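PDB 7ADK: putative immunoglobulin-blocking virulence protein from Mycoplasma mycoides subsp. capri, which probably binds host immunoglobulin and blocks its action, and is found assembled with a lipoprotein chain. Local coordinates for residues G718-I723 / D728-Q733; Y517-L522 / R574-A579. All coordinates share one frame; numbering follows the deposited sequence.

Contact 1: G718-I723 / D728-Q733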
ATOM      1  N   GLY A 718       2.450  -5.732  28.533  1.00 77.98           N
ATOM      2  CA  GLY A 718       3.548  -5.890  29.492  1.00 77.98           C
ATOM      3  C   GLY A 718       3.706  -7.299  30.081  1.00 77.98           C
ATOM      4  O   GLY A 718       4.284  -7.447  31.153  1.00 77.98           O
ATOM      5  N   LYS A 719       3.171  -8.331  29.425  1.00 77.11           N
ATOM      6  CA  LYS A 719       3.075  -9.700  29.960  1.00 77.11           C
ATOM      7  C   LYS A 719       4.425 -10.415  30.080  1.00 77.11           C
ATOM      8  O   LYS A 719       5.213 -10.492  29.140  1.00 77.11           O
ATOM      9  CB  LYS A 719       2.078 -10.530  29.139  1.00 77.11           C
ATOM     10  CG  LYS A 719       0.649 -10.016  29.337  1.00 77.11           C
ATOM     11  CD  LYS A 719      -0.417 -10.850  28.624  1.00 77.11           C
ATOM     12  CE  LYS A 719      -0.207 -10.864  27.110  1.00 77.11           C
ATOM     13  NZ  LYS A 719      -1.380 -11.411  26.385  1.00 77.11           N
ATOM     14  N   GLN A 720       4.657 -11.014  31.237  1.00 79.61           N
ATOM     15  CA  GLN A 720       5.839 -11.813  31.559  1.00 79.61           C
ATOM     16  C   GLN A 720       5.438 -13.270  31.809  1.00 79.61           C
ATOM     17  O   GLN A 720       4.307 -13.561  32.176  1.00 79.61           O
ATOM     18  CB  GLN A 720       6.538 -11.223  32.785  1.00 79.61           C
ATOM     19  CG  GLN A 720       7.119  -9.820  32.567  1.00 79.61           C
ATOM     20  CD  GLN A 720       7.558  -9.169  33.878  1.00 79.61           C
ATOM     21  OE1 GLN A 720       8.094  -9.804  34.766  1.00 79.61           O
ATOM     22  NE2 GLN A 720       7.382  -7.878  34.050  1.00 79.61           N
ATOM     23  N   ILE A 721       6.341 -14.215  31.594  1.00 78.19           N
ATOM     24  CA  ILE A 721       6.167 -15.626  31.965  1.00 78.19           C
ATOM     25  C   ILE A 721       7.406 -16.063  32.745  1.00 78.19           C
ATOM     26  O   ILE A 721       8.518 -15.860  32.275  1.00 78.19           O
ATOM     27  CB  ILE A 721       5.898 -16.504  30.718  1.00 78.19           C
ATOM     28  CG1 ILE A 721       4.390 -16.599  30.431  1.00 78.19           C
ATOM     29  CG2 ILE A 721       6.500 -17.905  30.867  1.00 78.19           C
ATOM     30  CD1 ILE A 721       4.031 -17.128  29.036  1.00 78.19           C
ATOM     31  N   GLN A 722       7.219 -16.741  33.873  1.00 86.51           N
ATOM     32  CA  GLN A 722       8.295 -17.457  34.554  1.00 86.51           C
ATOM     33  C   GLN A 722       7.967 -18.949  34.579  1.00 86.51           C
ATOM     34  O   GLN A 722       6.965 -19.352  35.166  1.00 86.51           O
ATOM     35  CB  GLN A 722       8.491 -16.846  35.945  1.00 86.51           C
ATOM     36  CG  GLN A 722       9.641 -17.486  36.730  1.00 86.51           C
ATOM     37  CD  GLN A 722      10.200 -16.614  37.857  1.00 86.51           C
ATOM     38  OE1 GLN A 722       9.983 -15.418  37.943  1.00 86.51           O
ATOM     39  NE2 GLN A 722      11.000 -17.168  38.741  1.00 86.51           N
ATOM     40  N   ILE A 723       8.781 -19.776  33.909  1.00 88.63           N
ATOM     41  CA  ILE A 723       8.583 -21.238  33.880  1.00 88.63           C
ATOM     42  C   ILE A 723       8.804 -21.829  35.289  1.00 88.63           C
ATOM     43  O   ILE A 723       9.486 -21.189  36.089  1.00 88.63           O
ATOM     44  CB  ILE A 723       9.424 -21.910  32.766  1.00 88.63           C
ATOM     45  CG1 ILE A 723      10.906 -22.078  33.122  1.00 88.63           C
ATOM     46  CG2 ILE A 723       9.236 -21.178  31.430  1.00 88.63           C
ATOM     47  CD1 ILE A 723      11.709 -22.878  32.087  1.00 88.63           C
ATOM     48  N   ASP A 728       9.511 -16.605  41.775  1.00 88.45           N
ATOM     49  CA  ASP A 728       8.747 -15.431  41.332  1.00 88.45           C
ATOM     50  C   ASP A 728       9.277 -14.162  42.022  1.00 88.45           C
ATOM     51  O   ASP A 728       8.636 -13.520  42.850  1.00 88.45           O
ATOM     52  CB  ASP A 728       7.220 -15.645  41.377  1.00 88.45           C
ATOM     53  CG  ASP A 728       6.755 -16.754  40.435  1.00 88.45           C
ATOM     54  OD1 ASP A 728       7.089 -16.698  39.235  1.00 88.45           O
ATOM     55  OD2 ASP A 728       6.014 -17.652  40.878  1.00 88.45           O
ATOM     56  N   GLU A 729      10.527 -13.842  41.675  1.00 90.39           N
ATOM     57  CA  GLU A 729      11.255 -12.615  42.045  1.00 90.39           C
ATOM     58  C   GLU A 729      10.610 -11.360  41.431  1.00 90.39           C
ATOM     59  O   GLU A 729      10.582 -10.286  42.026  1.00 90.39           O
ATOM     60  CB  GLU A 729      12.698 -12.705  41.512  1.00 90.39           C
ATOM     61  CG  GLU A 729      13.524 -13.934  41.941  1.00 90.39           C
ATOM     62  CD  GLU A 729      13.161 -15.275  41.268  1.00 90.39           C
ATOM     63  OE1 GLU A 729      12.506 -15.293  40.205  1.00 90.39           O
ATOM     64  OE2 GLU A 729      13.490 -16.341  41.830  1.00 90.39           O
ATOM     65  N   LEU A 730      10.082 -11.523  40.221  1.00 86.08           N
ATOM     66  CA  LEU A 730       9.160 -10.625  39.538  1.00 86.08           C
ATOM     67  C   LEU A 730       7.728 -10.905  40.024  1.00 86.08           C
ATOM     68  O   LEU A 730       7.450 -11.999  40.520  1.00 86.08           O
ATOM     69  CB  LEU A 730       9.313 -10.864  38.025  1.00 86.08           C
ATOM     70  CG  LEU A 730      10.713 -10.523  37.468  1.00 86.08           C
ATOM     71  CD1 LEU A 730      10.988 -11.278  36.175  1.00 86.08           C
ATOM     72  CD2 LEU A 730      10.868  -9.029  37.203  1.00 86.08           C
ATOM     73  N   LYS A 731       6.809  -9.938  39.899  1.00 85.79           N
ATOM     74  CA  LYS A 731       5.496  -9.971  40.597  1.00 85.79           C
ATOM     75  C   LYS A 731       4.277  -9.785  39.669  1.00 85.79           C
ATOM     76  O   LYS A 731       3.217  -9.394  40.135  1.00 85.79           O
ATOM     77  CB  LYS A 731       5.530  -8.973  41.780  1.00 85.79           C
ATOM     78  CG  LYS A 731       6.588  -9.339  42.835  1.00 85.79           C
ATOM     79  CD  LYS A 731       6.758  -8.282  43.929  1.00 85.79           C
ATOM     80  CE  LYS A 731       7.489  -7.031  43.434  1.00 85.79           C
ATOM     81  NZ  LYS A 731       7.759  -6.073  44.519  1.00 85.79           N
ATOM     82  N   LYS A 732       4.413 -10.020  38.359  1.00 82.80           N
ATOM     83  CA  LYS A 732       3.437  -9.661  37.291  1.00 82.80           C
ATOM     84  C   LYS A 732       3.087 -10.804  36.308  1.00 82.80           C
ATOM     85  O   LYS A 732       2.252 -10.619  35.423  1.00 82.80           O
ATOM     86  CB  LYS A 732       3.992  -8.446  36.503  1.00 82.80           C
ATOM     87  CG  LYS A 732       3.233  -7.129  36.688  1.00 82.80           C
ATOM     88  CD  LYS A 732       3.401  -6.427  38.045  1.00 82.80           C
ATOM     89  CE  LYS A 732       4.848  -6.047  38.360  1.00 82.80           C
ATOM     90  NZ  LYS A 732       4.960  -5.149  39.531  1.00 82.80           N
ATOM     91  N   GLN A 733       3.744 -11.957  36.401  1.00 86.23           N
ATOM     92  CA  GLN A 733       3.792 -12.997  35.368  1.00 86.23           C
ATOM     93  C   GLN A 733       2.765 -14.135  35.504  1.00 86.23           C
ATOM     94  O   GLN A 733       2.302 -14.463  36.597  1.00 86.23           O
ATOM     95  CB  GLN A 733       5.216 -13.580  35.299  1.00 86.23           C
ATOM     96  CG  GLN A 733       5.721 -14.330  36.537  1.00 86.23           C
ATOM     97  CD  GLN A 733       6.371 -13.436  37.577  1.00 86.23           C
ATOM     98  OE1 GLN A 733       6.208 -12.225  37.606  1.00 86.23           O
ATOM     99  NE2 GLN A 733       7.134 -13.992  38.481  1.00 86.23           N
TER

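Contact 2: Y517-L522 / R574-A579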
ATOM      1  N   TYR A 517      22.301  -4.749   3.728  1.00 54.89           N
ATOM      2  CA  TYR A 517      23.444  -5.480   3.206  1.00 54.89           C
ATOM      3  C   TYR A 517      24.094  -6.244   4.350  1.00 54.89           C
ATOM      4  O   TYR A 517      24.026  -5.838   5.511  1.00 54.89           O
ATOM      5  CB  TYR A 517      24.413  -4.541   2.475  1.00 54.89           C
ATOM      6  CG  TYR A 517      25.142  -3.520   3.329  1.00 54.89           C
ATOM      7  CD1 TYR A 517      24.484  -2.349   3.716  1.00 54.89           C
ATOM      8  CD2 TYR A 517      26.479  -3.718   3.711  1.00 54.89           C
ATOM      9  CE1 TYR A 517      25.148  -1.366   4.467  1.00 54.89           C
ATOM     10  CE2 TYR A 517      27.145  -2.746   4.479  1.00 54.89           C
ATOM     11  CZ  TYR A 517      26.487  -1.556   4.842  1.00 54.89           C
ATOM     12  OH  TYR A 517      27.149  -0.580   5.500  1.00 54.89           O
ATOM     13  N   ASN A 518      24.725  -7.364   4.026  1.00 59.42           N
ATOM     14  CA  ASN A 518      25.639  -8.006   4.954  1.00 59.42           C
ATOM     15  C   ASN A 518      26.994  -7.295   4.831  1.00 59.42           C
ATOM     16  O   ASN A 518      27.558  -7.280   3.740  1.00 59.42           O
ATOM     17  CB  ASN A 518      25.698  -9.509   4.656  1.00 59.42           C
ATOM     18  CG  ASN A 518      26.380 -10.296   5.753  1.00 59.42           C
ATOM     19  OD1 ASN A 518      27.349  -9.864   6.341  1.00 59.42           O
ATOM     20  ND2 ASN A 518      25.901 -11.463   6.067  1.00 59.42           N
ATOM     21  N   PRO A 519      27.566  -6.709   5.894  1.00 59.19           N
ATOM     22  CA  PRO A 519      28.828  -6.001   5.756  1.00 59.19           C
ATOM     23  C   PRO A 519      29.994  -6.919   5.378  1.00 59.19           C
ATOM     24  O   PRO A 519      30.887  -6.491   4.659  1.00 59.19           O
ATOM     25  CB  PRO A 519      29.016  -5.290   7.085  1.00 59.19           C
ATOM     26  CG  PRO A 519      28.242  -6.136   8.085  1.00 59.19           C
ATOM     27  CD  PRO A 519      27.066  -6.628   7.255  1.00 59.19           C
ATOM     28  N   LEU A 520      29.940  -8.206   5.718  1.00 61.22           N
ATOM     29  CA  LEU A 520      30.926  -9.203   5.305  1.00 61.22           C
ATOM     30  C   LEU A 520      30.872  -9.530   3.804  1.00 61.22           C
ATOM     31  O   LEU A 520      31.880  -9.934   3.241  1.00 61.22           O
ATOM     32  CB  LEU A 520      30.722 -10.470   6.143  1.00 61.22           C
ATOM     33  CG  LEU A 520      30.832 -10.252   7.659  1.00 61.22           C
ATOM     34  CD1 LEU A 520      30.325 -11.484   8.382  1.00 61.22           C
ATOM     35  CD2 LEU A 520      32.272  -9.983   8.066  1.00 61.22           C
ATOM     36  N   ALA A 521      29.746  -9.311   3.117  1.00 61.56           N
ATOM     37  CA  ALA A 521      29.613  -9.543   1.675  1.00 61.56           C
ATOM     38  C   ALA A 521      30.448  -8.602   0.793  1.00 61.56           C
ATOM     39  O   ALA A 521      30.558  -8.845  -0.403  1.00 61.56           O
ATOM     40  CB  ALA A 521      28.137  -9.456   1.288  1.00 61.56           C
ATOM     41  N   LEU A 522      31.055  -7.557   1.351  1.00 59.09           N
ATOM     42  CA  LEU A 522      31.822  -6.562   0.609  1.00 59.09           C
ATOM     43  C   LEU A 522      33.330  -6.645   0.892  1.00 59.09           C
ATOM     44  O   LEU A 522      34.056  -5.727   0.520  1.00 59.09           O
ATOM     45  CB  LEU A 522      31.250  -5.173   0.937  1.00 59.09           C
ATOM     46  CG  LEU A 522      29.737  -5.004   0.709  1.00 59.09           C
ATOM     47  CD1 LEU A 522      29.297  -3.637   1.224  1.00 59.09           C
ATOM     48  CD2 LEU A 522      29.383  -5.117  -0.763  1.00 59.09           C
ATOM     49  N   ARG A 574      32.501  -3.706  13.000  1.00 68.06           N
ATOM     50  CA  ARG A 574      33.573  -2.704  13.029  1.00 68.06           C
ATOM     51  C   ARG A 574      34.054  -2.318  11.629  1.00 68.06           C
ATOM     52  O   ARG A 574      34.507  -1.190  11.467  1.00 68.06           O
ATOM     53  CB  ARG A 574      34.705  -3.210  13.937  1.00 68.06           C
ATOM     54  CG  ARG A 574      35.789  -2.155  14.217  1.00 68.06           C
ATOM     55  CD  ARG A 574      36.797  -2.630  15.266  1.00 68.06           C
ATOM     56  NE  ARG A 574      37.753  -1.584  15.682  1.00 68.06           N
ATOM     57  CZ  ARG A 574      38.801  -1.140  15.013  1.00 68.06           C
ATOM     58  NH1 ARG A 574      39.051  -1.523  13.809  1.00 68.06           N
ATOM     59  NH2 ARG A 574      39.634  -0.317  15.549  1.00 68.06           N
ATOM     60  N   MET A 575      33.898  -3.173  10.611  1.00 63.09           N
ATOM     61  CA  MET A 575      34.186  -2.829   9.212  1.00 63.09           C
ATOM     62  C   MET A 575      33.476  -1.545   8.803  1.00 63.09           C
ATOM     63  O   MET A 575      34.083  -0.586   8.334  1.00 63.09           O
ATOM     64  CB  MET A 575      33.779  -3.970   8.264  1.00 63.09           C
ATOM     65  CG  MET A 575      34.504  -3.800   6.932  1.00 63.09           C
ATOM     66  SD  MET A 575      33.927  -4.816   5.564  1.00 63.09           S
ATOM     67  CE  MET A 575      32.498  -3.854   5.076  1.00 63.09           C
ATOM     68  N   VAL A 576      32.180  -1.488   9.067  1.00 58.34           N
ATOM     69  CA  VAL A 576      31.332  -0.343   8.763  1.00 58.34           C
ATOM     70  C   VAL A 576      31.556   0.798   9.751  1.00 58.34           C
ATOM     71  O   VAL A 576      31.769   1.943   9.366  1.00 58.34           O
ATOM     72  CB  VAL A 576      29.876  -0.800   8.780  1.00 58.34           C
ATOM     73  CG1 VAL A 576      28.959   0.328   8.390  1.00 58.34           C
ATOM     74  CG2 VAL A 576      29.671  -1.967   7.837  1.00 58.34           C
ATOM     75  N   TYR A 577      31.527   0.489  11.044  1.00 58.67           N
ATOM     76  CA  TYR A 577      31.530   1.500  12.085  1.00 58.67           C
ATOM     77  C   TYR A 577      32.885   2.174  12.295  1.00 58.67           C
ATOM     78  O   TYR A 577      32.876   3.278  12.828  1.00 58.67           O
ATOM     79  CB  TYR A 577      30.936   0.899  13.371  1.00 58.67           C
ATOM     80  CG  TYR A 577      29.452   0.499  13.332  1.00 58.67           C
ATOM     81  CD1 TYR A 577      28.590   0.977  12.325  1.00 58.67           C
ATOM     82  CD2 TYR A 577      28.911  -0.339  14.329  1.00 58.67           C
ATOM     83  CE1 TYR A 577      27.234   0.635  12.310  1.00 58.67           C
ATOM     84  CE2 TYR A 577      27.546  -0.695  14.309  1.00 58.67           C
ATOM     85  CZ  TYR A 577      26.701  -0.207  13.296  1.00 58.67           C
ATOM     86  OH  TYR A 577      25.381  -0.523  13.272  1.00 58.67           O
ATOM     87  N   TYR A 578      34.024   1.604  11.879  1.00 63.18           N
ATOM     88  CA  TYR A 578      35.355   2.225  12.058  1.00 63.18           C
ATOM     89  C   TYR A 578      36.425   1.872  11.014  1.00 63.18           C
ATOM     90  O   TYR A 578      37.130   2.773  10.583  1.00 63.18           O
ATOM     91  CB  TYR A 578      35.932   1.923  13.446  1.00 63.18           C
ATOM     92  CG  TYR A 578      35.126   2.451  14.616  1.00 63.18           C
ATOM     93  CD1 TYR A 578      35.158   3.823  14.929  1.00 63.18           C
ATOM     94  CD2 TYR A 578      34.317   1.582  15.364  1.00 63.18           C
ATOM     95  CE1 TYR A 578      34.371   4.323  15.981  1.00 63.18           C
ATOM     96  CE2 TYR A 578      33.526   2.079  16.410  1.00 63.18           C
ATOM     97  CZ  TYR A 578      33.556   3.448  16.724  1.00 63.18           C
ATOM     98  OH  TYR A 578      32.781   3.900  17.735  1.00 63.18           O
ATOM     99  N   ALA A 579      36.585   0.617  10.599  1.00 61.31           N
ATOM    100  CA  ALA A 579      37.723   0.222   9.760  1.00 61.31           C
ATOM    101  C   ALA A 579      37.631   0.725   8.304  1.00 61.31           C
ATOM    102  O   ALA A 579      38.655   0.973   7.673  1.00 61.31           O
ATOM    103  CB  ALA A 579      37.889  -1.293   9.811  1.00 61.31           C
TER

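Contact 1: G718-I723 / D728-Q733
Gln722 reaches from its strand into the returning loop and meets Asp728, Glu729 and Gln733 in turn. With CG anti to the backbone N (chi1 -178°) and the rest extended, its CB lies 3.6 Å from Asp728 OD1 and 3.8 Å from Gln733 CG, and its CG also passes Asp728 OD1. At the tip, Gln722 OE1 stands 3.2 Å from Gln733 NE2, the two amide planes only 5° apart, while Gln722 NE2 donates to the syn lone pair of Glu729 OE1 (2.8 Å, 157° at the hydrogen). An amide suits this place because it offers a donor to the carboxylate without adding charge. Strand 720-722 is an outermost strand of a three-stranded parallel sheet, and the chain that turns back along it bonds Gln720 and Gln722 through the backbone of Leu734. Gln733 braces the loop: its NE2 donates to Asp728 OD1 (2.8 Å), met from above the carboxylate plane, and to Leu730 O (2.9 Å), and its OE1 accepts from Lys732 N. Further along, Gln720 CB packs 3.7 Å from Gln733 CB. Leu730, whose apolar side chain also touches Arg701 and Leu704 of helix 698-709, lays CB and CD1 beside Gln720 OE1.

Contact 2: Y517-L522 / R574-A579
Val576 on helix 567-579 points its two methyls at Tyr517 and Pro519, and Met575 one residue earlier bends its tip over to the same loop. The conformation of Val576 decides the division of labour: CG1 is anti to the backbone N (chi1 -177°) and meets Tyr517 OH at 3.5 Å, whereas CG2, beside the backbone N, packs 3.5 Å from Pro519 CB and 3.7 Å from Tyr517 OH. A beta-branched side chain can thus serve both neighbours from one position. Tyr517 approaches from the opposite direction; its CG sits between the backbone N and the carbonyl carbon (chi1 67°), which sends the ring toward the helix, where ring carbon CE2 of Tyr517 comes 4.3 Å from Val576 CG2. Phe551 and Phe585 also touch this ring. Met575 is extended as far as SD and turns only at the last bond (chi3 80°), bringing CE beside Pro519 O and 4.3 Å from Pro519 CB; a flexible thioether suits such a fit. No hydrogen bond crosses the interface. The loop is shaped from within: Asn518 OD1 accepts from Leu520 N (3.1 Å), an Asx turn, and Pro519, which has no N-H to leave unbonded at the first position, starts the 3-10 turn 519-521. On the helix, Arg574 O accepts both the usual alpha-helical bond from Tyr578 N and the wider pi-type bond from Ala579 N, which arrive from opposite faces of its plane. Such packing of a helix against the loop after a short strand, at the edge of a parallel sheet whose strands follow in chain order, is consistent with a leucine-rich-repeat-like solenoid.

How the contacts relate
Contact 1 and contact 2 share no atoms in touch: their centres lie 39 Å apart and their nearest atoms about 28 Å. Contact 2 is buried, about 17 Å from the centre of the chain, and is apolar; contact 1 is a polar surface contact about 45 Å from that centre. They follow one another along the chain. Contact 2 lies beside the first strand of the five-stranded parallel sheet, 516-517, and contact 1 lies on 720-722, an outermost strand of the three-stranded sheet within this chain; strands 640-643 and 676-679 of the larger sheet are each followed by a strand of the smaller. Near contact 1, Lys719 forms a salt bridge with Asp158 of the lipoprotein chain, whereas no other chain touches contact 2.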